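Local atomic coordinates of probable tautomerase HP_0924 (Helicobacter pylori, PDB entry 3M21), a protein that is a probable tautomerase of the MIF clan, a small beta-alpha-beta protein whose copies assemble as a hexamer. Residues I3-V8 against E24-L29; Q20-G25 against V43-V48. One frame throughout, in Å; residues are numbered along the deposited sequence.

Contact 1 of 2, residues I3-V8 against E24-L29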
ATOM      1  N   ILE F   3       0.456   5.215   8.828  1.00 18.15           N
ATOM      2  CA  ILE F   3       1.528   5.812   8.033  1.00 18.96           C
ATOM      3  C   ILE F   3       2.514   4.737   7.594  1.00 18.27           C
ATOM      4  O   ILE F   3       3.119   4.045   8.418  1.00 15.64           O
ATOM      5  CB  ILE F   3       2.308   6.889   8.820  1.00 19.84           C
ATOM      6  CG1 ILE F   3       1.367   8.026   9.244  1.00 19.66           C
ATOM      7  CG2 ILE F   3       3.448   7.428   7.972  1.00 18.60           C
ATOM      8  CD1 ILE F   3       0.538   7.703  10.477  1.00 22.22           C
ATOM      9  N   ASN F   4       2.669   4.606   6.286  1.00 17.49           N
ATOM     10  CA  ASN F   4       3.567   3.614   5.719  1.00 19.40           C
ATOM     11  C   ASN F   4       4.729   4.401   5.138  1.00 19.01           C
ATOM     12  O   ASN F   4       4.538   5.335   4.364  1.00 17.62           O
ATOM     13  CB  ASN F   4       2.834   2.828   4.624  1.00 19.02           C
ATOM     14  CG  ASN F   4       3.668   1.703   4.021  1.00 22.66           C
ATOM     15  OD1 ASN F   4       3.421   1.297   2.882  1.00 22.53           O
ATOM     16  ND2 ASN F   4       4.640   1.184   4.778  1.00 20.60           N
ATOM     17  N   ILE F   5       5.937   4.058   5.551  1.00 18.46           N
ATOM     18  CA  ILE F   5       7.107   4.751   5.046  1.00 17.93           C
ATOM     19  C   ILE F   5       7.957   3.731   4.316  1.00 17.50           C
ATOM     20  O   ILE F   5       8.330   2.715   4.892  1.00 18.07           O
ATOM     21  CB  ILE F   5       7.946   5.347   6.193  1.00 16.68           C
ATOM     22  CG1 ILE F   5       7.147   6.410   6.940  1.00 17.87           C
ATOM     23  CG2 ILE F   5       9.233   5.928   5.647  1.00 17.39           C
ATOM     24  CD1 ILE F   5       7.809   6.857   8.233  1.00 19.50           C
ATOM     25  N   LYS F   6       8.261   4.002   3.055  1.00 15.85           N
ATOM     26  CA  LYS F   6       9.089   3.094   2.280  1.00 18.91           C
ATOM     27  C   LYS F   6      10.375   3.821   1.929  1.00 20.79           C
ATOM     28  O   LYS F   6      10.348   4.903   1.333  1.00 22.42           O
ATOM     29  CB  LYS F   6       8.360   2.670   1.007  1.00 18.88           C
ATOM     30  CG  LYS F   6       7.077   1.895   1.272  1.00 20.71           C
ATOM     31  CD  LYS F   6       6.433   1.420  -0.027  1.00 25.87           C
ATOM     32  CE  LYS F   6       5.106   0.751   0.243  1.00 31.08           C
ATOM     33  NZ  LYS F   6       5.253  -0.414   1.155  1.00 33.93           N
ATOM     34  N   LEU F   7      11.501   3.227   2.302  1.00 18.59           N
ATOM     35  CA  LEU F   7      12.796   3.838   2.040  1.00 20.46           C
ATOM     36  C   LEU F   7      13.846   2.789   1.680  1.00 20.69           C
ATOM     37  O   LEU F   7      13.648   1.602   1.914  1.00 20.39           O
ATOM     38  CB  LEU F   7      13.236   4.619   3.274  1.00 20.65           C
ATOM     39  CG  LEU F   7      13.386   3.788   4.558  1.00 20.43           C
ATOM     40  CD1 LEU F   7      14.696   3.015   4.517  1.00 22.93           C
ATOM     41  CD2 LEU F   7      13.375   4.700   5.784  1.00 23.48           C
ATOM     42  N   VAL F   8      14.957   3.233   1.111  1.00 21.48           N
ATOM     43  CA  VAL F   8      16.040   2.323   0.745  1.00 24.16           C
ATOM     44  C   VAL F   8      17.193   2.466   1.739  1.00 24.94           C
ATOM     45  O   VAL F   8      17.688   3.575   1.972  1.00 24.87           O
ATOM     46  CB  VAL F   8      16.578   2.629  -0.667  1.00 24.20           C
ATOM     47  CG1 VAL F   8      17.589   1.575  -1.082  1.00 22.97           C
ATOM     48  CG2 VAL F   8      15.432   2.685  -1.645  1.00 22.62           C
ATOM     49  N   GLU F  24       8.174   7.970  16.119  1.00 27.84           N
ATOM     50  CA  GLU F  24       7.789   9.058  17.011  1.00 29.06           C
ATOM     51  C   GLU F  24       7.573  10.354  16.230  1.00 29.37           C
ATOM     52  O   GLU F  24       6.634  11.102  16.504  1.00 33.05           O
ATOM     53  CB  GLU F  24       8.864   9.264  18.080  1.00 32.06           C
ATOM     54  CG  GLU F  24       9.108   8.040  18.948  1.00 36.67           C
ATOM     55  CD  GLU F  24      10.325   8.200  19.837  1.00 38.85           C
ATOM     56  OE1 GLU F  24      10.339   9.137  20.657  1.00 42.15           O
ATOM     57  OE2 GLU F  24      11.265   7.394  19.710  1.00 40.38           O
ATOM     58  N   GLY F  25       8.441  10.612  15.259  1.00 29.04           N
ATOM     59  CA  GLY F  25       8.320  11.820  14.460  1.00 30.53           C
ATOM     60  C   GLY F  25       6.988  11.917  13.734  1.00 31.63           C
ATOM     61  O   GLY F  25       6.291  12.932  13.808  1.00 30.78           O
ATOM     62  N   VAL F  26       6.623  10.857  13.025  1.00 29.87           N
ATOM     63  CA  VAL F  26       5.361  10.851  12.298  1.00 31.98           C
ATOM     64  C   VAL F  26       4.179  10.922  13.258  1.00 31.58           C
ATOM     65  O   VAL F  26       3.209  11.626  13.000  1.00 31.71           O
ATOM     66  CB  VAL F  26       5.224   9.580  11.417  1.00 33.01           C
ATOM     67  CG1 VAL F  26       3.775   9.387  10.996  1.00 33.44           C
ATOM     68  CG2 VAL F  26       6.108   9.708  10.194  1.00 29.98           C
ATOM     69  N   SER F  27       4.263  10.188  14.363  1.00 32.16           N
ATOM     70  CA  SER F  27       3.189  10.184  15.342  1.00 32.36           C
ATOM     71  C   SER F  27       2.978  11.588  15.911  1.00 33.28           C
ATOM     72  O   SER F  27       1.847  12.068  15.968  1.00 33.01           O
ATOM     73  CB  SER F  27       3.496   9.195  16.467  1.00 32.33           C
ATOM     74  OG  SER F  27       3.601   7.871  15.955  1.00 36.69           O
ATOM     75  N   ASP F  28       4.055  12.256  16.319  1.00 33.04           N
ATOM     76  CA  ASP F  28       3.912  13.607  16.858  1.00 32.09           C
ATOM     77  C   ASP F  28       3.303  14.530  15.807  1.00 32.01           C
ATOM     78  O   ASP F  28       2.448  15.357  16.124  1.00 31.65           O
ATOM     79  CB  ASP F  28       5.265  14.168  17.314  1.00 34.03           C
ATOM     80  CG  ASP F  28       5.856  13.400  18.481  1.00 34.40           C
ATOM     81  OD1 ASP F  28       5.080  12.870  19.306  1.00 36.43           O
ATOM     82  OD2 ASP F  28       7.098  13.332  18.586  1.00 37.92           O
ATOM     83  N   LEU F  29       3.743  14.386  14.558  1.00 28.98           N
ATOM     84  CA  LEU F  29       3.231  15.211  13.467  1.00 29.76           C
ATOM     85  C   LEU F  29       1.707  15.109  13.368  1.00 29.69           C
ATOM     86  O   LEU F  29       1.020  16.116  13.210  1.00 30.05           O
ATOM     87  CB  LEU F  29       3.851  14.789  12.131  1.00 28.10           C
ATOM     88  CG  LEU F  29       3.359  15.561  10.897  1.00 28.25           C
ATOM     89  CD1 LEU F  29       3.858  17.001  10.981  1.00 27.70           C
ATOM     90  CD2 LEU F  29       3.873  14.911   9.605  1.00 23.83           C
TER

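Contact 2 of 2, residues Q20-G25 against V43-V48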
ATOM      1  N   GLN F  20      12.940   4.220  15.207  1.00 22.86           N
ATOM      2  CA  GLN F  20      12.141   4.645  16.346  1.00 26.40           C
ATOM      3  C   GLN F  20      11.892   6.156  16.234  1.00 26.00           C
ATOM      4  O   GLN F  20      10.800   6.629  16.536  1.00 27.13           O
ATOM      5  CB  GLN F  20      12.865   4.278  17.652  1.00 28.03           C
ATOM      6  CG  GLN F  20      12.095   4.566  18.926  1.00 33.26           C
ATOM      7  CD  GLN F  20      12.812   4.040  20.163  1.00 37.55           C
ATOM      8  OE1 GLN F  20      12.578   4.510  21.277  1.00 39.78           O
ATOM      9  NE2 GLN F  20      13.684   3.052  19.969  1.00 37.68           N
ATOM     10  N   GLN F  21      12.891   6.909  15.772  1.00 26.60           N
ATOM     11  CA  GLN F  21      12.744   8.353  15.598  1.00 26.38           C
ATOM     12  C   GLN F  21      11.686   8.664  14.529  1.00 27.26           C
ATOM     13  O   GLN F  21      10.991   9.673  14.613  1.00 24.49           O
ATOM     14  CB  GLN F  21      14.069   8.989  15.167  1.00 31.34           C
ATOM     15  CG  GLN F  21      15.195   8.946  16.198  1.00 35.17           C
ATOM     16  CD  GLN F  21      16.559   9.248  15.575  1.00 37.48           C
ATOM     17  OE1 GLN F  21      16.730  10.254  14.885  1.00 41.36           O
ATOM     18  NE2 GLN F  21      17.531   8.376  15.822  1.00 39.21           N
ATOM     19  N   LEU F  22      11.580   7.805  13.518  1.00 25.46           N
ATOM     20  CA  LEU F  22      10.600   8.008  12.452  1.00 26.03           C
ATOM     21  C   LEU F  22       9.198   7.741  12.985  1.00 24.98           C
ATOM     22  O   LEU F  22       8.258   8.483  12.691  1.00 26.38           O
ATOM     23  CB  LEU F  22      10.905   7.091  11.257  1.00 26.17           C
ATOM     24  CG  LEU F  22      12.161   7.445  10.444  1.00 25.94           C
ATOM     25  CD1 LEU F  22      12.433   6.389   9.388  1.00 27.17           C
ATOM     26  CD2 LEU F  22      11.976   8.812   9.802  1.00 26.67           C
ATOM     27  N   ILE F  23       9.072   6.681  13.777  1.00 25.09           N
ATOM     28  CA  ILE F  23       7.794   6.312  14.373  1.00 25.71           C
ATOM     29  C   ILE F  23       7.294   7.443  15.271  1.00 26.09           C
ATOM     30  O   ILE F  23       6.138   7.852  15.177  1.00 23.73           O
ATOM     31  CB  ILE F  23       7.921   5.009  15.184  1.00 25.41           C
ATOM     32  CG1 ILE F  23       8.106   3.827  14.219  1.00 27.27           C
ATOM     33  CG2 ILE F  23       6.678   4.798  16.055  1.00 28.43           C
ATOM     34  CD1 ILE F  23       8.423   2.496  14.909  1.00 24.98           C
ATOM     35  N   GLU F  24       8.174   7.970  16.119  1.00 27.84           N
ATOM     36  CA  GLU F  24       7.789   9.058  17.011  1.00 29.06           C
ATOM     37  C   GLU F  24       7.573  10.354  16.230  1.00 29.37           C
ATOM     38  O   GLU F  24       6.634  11.102  16.504  1.00 33.05           O
ATOM     39  CB  GLU F  24       8.864   9.264  18.080  1.00 32.06           C
ATOM     40  CG  GLU F  24       9.108   8.040  18.948  1.00 36.67           C
ATOM     41  CD  GLU F  24      10.325   8.200  19.837  1.00 38.85           C
ATOM     42  OE1 GLU F  24      10.339   9.137  20.657  1.00 42.15           O
ATOM     43  OE2 GLU F  24      11.265   7.394  19.710  1.00 40.38           O
ATOM     44  N   GLY F  25       8.441  10.612  15.259  1.00 29.04           N
ATOM     45  CA  GLY F  25       8.320  11.820  14.460  1.00 30.53           C
ATOM     46  C   GLY F  25       6.988  11.917  13.734  1.00 31.63           C
ATOM     47  O   GLY F  25       6.291  12.932  13.808  1.00 30.78           O
ATOM     48  N   VAL F  43       2.270   2.880  12.416  1.00 20.58           N
ATOM     49  CA  VAL F  43       3.317   3.246  11.482  1.00 19.53           C
ATOM     50  C   VAL F  43       4.082   1.985  11.110  1.00 19.96           C
ATOM     51  O   VAL F  43       4.419   1.160  11.971  1.00 17.99           O
ATOM     52  CB  VAL F  43       4.287   4.281  12.112  1.00 20.14           C
ATOM     53  CG1 VAL F  43       5.353   4.706  11.100  1.00 19.12           C
ATOM     54  CG2 VAL F  43       3.509   5.488  12.596  1.00 17.91           C
ATOM     55  N   ILE F  44       4.319   1.826   9.814  1.00 17.42           N
ATOM     56  CA  ILE F  44       5.047   0.680   9.304  1.00 15.84           C
ATOM     57  C   ILE F  44       6.116   1.198   8.363  1.00 16.77           C
ATOM     58  O   ILE F  44       5.826   1.910   7.396  1.00 15.89           O
ATOM     59  CB  ILE F  44       4.125  -0.278   8.525  1.00 16.49           C
ATOM     60  CG1 ILE F  44       3.097  -0.904   9.474  1.00 17.42           C
ATOM     61  CG2 ILE F  44       4.955  -1.331   7.813  1.00 13.31           C
ATOM     62  CD1 ILE F  44       2.029  -1.777   8.771  1.00 20.36           C
ATOM     63  N   ILE F  45       7.358   0.854   8.671  1.00 16.56           N
ATOM     64  CA  ILE F  45       8.487   1.263   7.858  1.00 17.47           C
ATOM     65  C   ILE F  45       8.921   0.057   7.038  1.00 20.09           C
ATOM     66  O   ILE F  45       9.174  -1.027   7.579  1.00 20.40           O
ATOM     67  CB  ILE F  45       9.675   1.718   8.735  1.00 18.29           C
ATOM     68  CG1 ILE F  45       9.281   2.949   9.562  1.00 19.74           C
ATOM     69  CG2 ILE F  45      10.878   2.012   7.870  1.00 17.35           C
ATOM     70  CD1 ILE F  45      10.297   3.287  10.660  1.00 17.50           C
ATOM     71  N   ASP F  46       8.995   0.234   5.727  1.00 19.40           N
ATOM     72  CA  ASP F  46       9.424  -0.853   4.854  1.00 19.64           C
ATOM     73  C   ASP F  46      10.787  -0.485   4.308  1.00 21.47           C
ATOM     74  O   ASP F  46      11.011   0.654   3.904  1.00 19.73           O
ATOM     75  CB  ASP F  46       8.443  -1.024   3.702  1.00 20.46           C
ATOM     76  CG  ASP F  46       7.057  -1.393   4.175  1.00 18.75           C
ATOM     77  OD1 ASP F  46       6.938  -2.300   5.037  1.00 22.15           O
ATOM     78  OD2 ASP F  46       6.089  -0.795   3.671  1.00 22.44           O
ATOM     79  N   GLU F  47      11.694  -1.454   4.298  1.00 20.80           N
ATOM     80  CA  GLU F  47      13.032  -1.236   3.790  1.00 22.40           C
ATOM     81  C   GLU F  47      13.129  -1.931   2.442  1.00 24.48           C
ATOM     82  O   GLU F  47      13.059  -3.160   2.350  1.00 25.64           O
ATOM     83  CB  GLU F  47      14.063  -1.779   4.779  1.00 24.13           C
ATOM     84  CG  GLU F  47      14.151  -0.938   6.046  1.00 25.96           C
ATOM     85  CD  GLU F  47      14.977  -1.587   7.146  1.00 25.07           C
ATOM     86  OE1 GLU F  47      14.386  -2.084   8.118  1.00 27.54           O
ATOM     87  OE2 GLU F  47      16.214  -1.605   7.030  1.00 28.68           O
ATOM     88  N   VAL F  48      13.271  -1.121   1.396  1.00 22.82           N
ATOM     89  CA  VAL F  48      13.336  -1.604   0.020  1.00 22.57           C
ATOM     90  C   VAL F  48      14.754  -1.698  -0.518  1.00 22.29           C
ATOM     91  O   VAL F  48      15.541  -0.758  -0.385  1.00 23.21           O
ATOM     92  CB  VAL F  48      12.533  -0.668  -0.901  1.00 22.32           C
ATOM     93  CG1 VAL F  48      12.451  -1.252  -2.295  1.00 22.70           C
ATOM     94  CG2 VAL F  48      11.148  -0.442  -0.317  1.00 21.09           C
TER

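Contact 1 of 2, residues I3-V8 against E24-L29
I3 packs its whole branched side chain around one methyl, CG1 of V26, which is directed from helix 16-34 toward strand 2-7. This joins the first strand to the helix of the beta-alpha-beta unit found in tautomerase-family subunits. The two side chains meet tip to tip. I3 CG1 lies 3.3 Å from V26 CG1, tighter than ordinary van der Waals contact, and CB, CG2 and CD1 of I3 are all within 3.7 Å of that same methyl. The V26 torsion accounts for the aim: CG1 stands anti to the backbone N (chi1 164°), while CG2, anti to the carbonyl carbon, extends along the strand to I5 and still lies 4.1 Å from I3 CG2. At I5 the approach differs: the I5 and V26 side chains run antiparallel alongside each other, touching through one methyl pair. No hydrogen bond crosses between the segments, all three residues are buried, and 127 Å² is lost, so the contact is small and wholly apolar. A second subunit continues the layer: its own strand pairs antiparallel with I3 to K6, its I3 packs on I3 here, and its L29 packs on V26. The single I5 contact is CD1 against V26 CG2 at 3.9 Å.

Contact 2 of 2, residues Q20-G25 against V43-V48
Helix 20-25 and strand 43-47 run roughly antiparallel, their axes at 143° and 9.0 Å apart at closest approach, and the backbones come nearest where I23 CA lies 6.1 Å from V43 CA. From the helix, L22 and I23 supply the contact; from the strand, V43 and I45 do, two residues apart and so on the same face of the sheet, with I44 between them pointing away. I45 is the hub. Its CG1 sits anti to the carbonyl carbon (chi1 -63°), and the extended second torsion carries CD1 up to the helix. That methyl touches L22 at two points, 3.9 Å from L22 CB and 4.0 Å from L22 CD1, and the two side chains cross at about a right angle. The same I45 CD1 reaches I23 CG1 at 4.2 Å, placing it against both helix residues. I23 leaves the helix obliquely to the strand rather than straight at it, and its CG1 also lies 4.3 Å from V43 CG1, a comparable apolar approach. All four residues are buried, no hydrogen bond links the segments, and the summed buried surface is 203 Å². Around this core L22 also rests on L7 of strand 2-7 and on M30 of the second subunit, V43 on S27, farther along helix 16-34, and I23 on G54 of a third subunit. A strand of that third subunit pairs antiparallel with V43 and I44, while E47 is salt-bridged to K19, nearer the start of helix 16-34.

How the contacts relate
The two contacts have centres about 5 Å apart and lie within one beta-alpha-beta unit, in the chain order strand 2-7, helix 16-34, strand 42-47. Both use the same helix, and their helix segments overlap at E24 and G25, which touch neither strand; contact 1 uses V26, contact 2 the earlier L22 and I23. Strands 2-7 and 42-47 are parallel neighbours in one sheet, so the helix covers both. On the strands themselves D46 OD2 receives two partners from strand 2-7, K6 NZ in a salt bridge at 2.7 Å and N4 ND2 in a probable hydrogen bond. Both contacts also reach the second subunit, which ties this core to the hexamer.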